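Local coordinates for dimeric protein of unknown function and ferredoxin-like fold (Bacteroides fragilis, PDB 3FMB) that is of unknown function but forms a dimer of ferredoxin-like subunits and belongs to the stress-responsive A/B barrel domain family, at residues D31-P34 against V35-L39. Residues are numbered along the deposited sequence; the frame is centred on the assembly and turned at random. Where two conformers were deposited one is given.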
loop_
_atom_site.group_PDB
_atom_site.type_symbol
_atom_site.label_atom_id
_atom_site.label_comp_id
_atom_site.label_asym_id
_atom_site.label_seq_id
_atom_site.Cartn_x
_atom_site.Cartn_y
_atom_site.Cartn_z
ATOM N N ASP A 31 -5.846 -14.109 -12.046
ATOM C CA ASP A 31 -6.465 -15.199 -11.323
ATOM C C ASP A 31 -6.099 -16.585 -11.875
ATOM O O ASP A 31 -5.904 -17.530 -11.126
ATOM C CB ASP A 31 -7.987 -15.045 -11.360
ATOM C CG ASP A 31 -8.507 -14.006 -10.403
ATOM O OD1 ASP A 31 -7.824 -13.674 -9.403
ATOM O OD2 ASP A 31 -9.644 -13.525 -10.653
ATOM N N ASP A 32 -5.997 -16.691 -13.189
ATOM C CA ASP A 32 -5.763 -17.977 -13.818
ATOM C C ASP A 32 -4.302 -18.440 -13.862
ATOM O O ASP A 32 -4.025 -19.507 -14.383
ATOM C CB ASP A 32 -6.368 -17.968 -15.235
ATOM C CG ASP A 32 -5.664 -16.995 -16.206
ATOM O OD1 ASP A 32 -4.676 -16.312 -15.869
ATOM O OD2 ASP A 32 -6.127 -16.908 -17.358
ATOM N N VAL A 33 -3.364 -17.642 -13.369
ATOM C CA VAL A 33 -1.972 -18.073 -13.294
ATOM C C VAL A 33 -1.898 -19.231 -12.279
ATOM O O VAL A 33 -2.418 -19.101 -11.185
ATOM C CB VAL A 33 -1.044 -16.918 -12.929
ATOM C CG1 VAL A 33 0.400 -17.377 -12.766
ATOM C CG2 VAL A 33 -1.128 -15.842 -14.020
ATOM N N PRO A 34 -1.282 -20.363 -12.641
ATOM C CA PRO A 34 -1.132 -21.440 -11.625
ATOM C C PRO A 34 -0.437 -20.926 -10.364
ATOM O O PRO A 34 0.518 -20.182 -10.476
ATOM C CB PRO A 34 -0.254 -22.469 -12.343
ATOM C CG PRO A 34 -0.487 -22.206 -13.806
ATOM C CD PRO A 34 -0.732 -20.756 -13.956
ATOM N N VAL A 35 -0.865 -21.344 -9.170
ATOM C CA VAL A 35 -0.242 -20.809 -7.937
ATOM C C VAL A 35 1.259 -21.067 -7.862
ATOM O O VAL A 35 1.969 -20.257 -7.313
ATOM C CB VAL A 35 -0.913 -21.305 -6.613
ATOM C CG1 VAL A 35 -2.261 -20.666 -6.421
ATOM C CG2 VAL A 35 -0.957 -22.873 -6.575
ATOM N N GLU A 36 1.748 -22.150 -8.458
ATOM C CA GLU A 36 3.184 -22.424 -8.483
ATOM C C GLU A 36 3.913 -21.322 -9.225
ATOM O O GLU A 36 4.965 -20.874 -8.762
ATOM C CB GLU A 36 3.539 -23.791 -9.109
ATOM C CG GLU A 36 2.634 -24.904 -8.692
ATOM C CD GLU A 36 1.440 -25.023 -9.649
ATOM O OE1 GLU A 36 1.621 -25.464 -10.833
ATOM O OE2 GLU A 36 0.330 -24.656 -9.224
ATOM N N GLU A 37 3.387 -20.855 -10.357
ATOM C CA GLU A 37 4.060 -19.746 -11.064
ATOM C C GLU A 37 3.831 -18.404 -10.385
ATOM O O GLU A 37 4.713 -17.540 -10.412
ATOM C CB GLU A 37 3.683 -19.674 -12.550
ATOM C CG GLU A 37 4.481 -18.603 -13.356
ATOM C CD GLU A 37 5.986 -18.858 -13.429
ATOM O OE1 GLU A 37 6.425 -20.045 -13.317
ATOM O OE2 GLU A 37 6.724 -17.863 -13.651
ATOM N N LYS A 38 2.665 -18.198 -9.778
ATOM C CA LYS A 38 2.481 -17.006 -8.960
ATOM C C LYS A 38 3.562 -16.888 -7.901
ATOM O O LYS A 38 4.187 -15.822 -7.767
ATOM C CB LYS A 38 1.127 -16.988 -8.264
ATOM C CG LYS A 38 -0.036 -16.709 -9.182
ATOM C CD LYS A 38 -1.302 -16.472 -8.354
ATOM C CE LYS A 38 -2.495 -16.256 -9.239
ATOM N NZ LYS A 38 -3.757 -16.349 -8.494
ATOM N N LEU A 39 3.825 -18.000 -7.223
ATOM C CA LEU A 39 4.840 -18.033 -6.173
ATOM C C LEU A 39 6.258 -17.738 -6.683
ATOM O O LEU A 39 6.997 -17.007 -6.042
ATOM C CB LEU A 39 4.784 -19.358 -5.415
ATOM C CG LEU A 39 5.745 -19.496 -4.231
ATOM C CD1 LEU A 39 5.475 -18.383 -3.203
ATOM C CD2 LEU A 39 5.617 -20.872 -3.611
#
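K38 runs back from the first turn of its helix along the loop that leads into it, and its aliphatic chain crosses V33 at a slant. The CG1 methyl of buried V33, anti to the backbone N (chi1 177°), reaches the helix and meets K38 CG at 3.7 Å, with E37 CB touching the same methyl more loosely at 4.0 Å. With K38 extended beyond CG, its CE passes 3.4 Å from V33 O, and NZ ends near the backbone carbonyl of D31, 3.6 Å from D31 O. D31 OD1 is farther off, 5.0 Å from K38 NZ, so any attraction is probably a modest electrostatic one.

In this ferredoxin-like fold the turn links strand 21-29 to helix 35-50, and P34 occupies the N-cap. Its carbonyl opens the helical bonding: K38 N donates to P34 O at 3.0 Å, almost straight (169°), while E37 N adds a weak second bond to the same oxygen. On the exposed flank E36 bends at chi2 (90°), turning its carboxylate back toward the CB edge of the proline ring, where OE1 lies 3.8 Å from P34 CB.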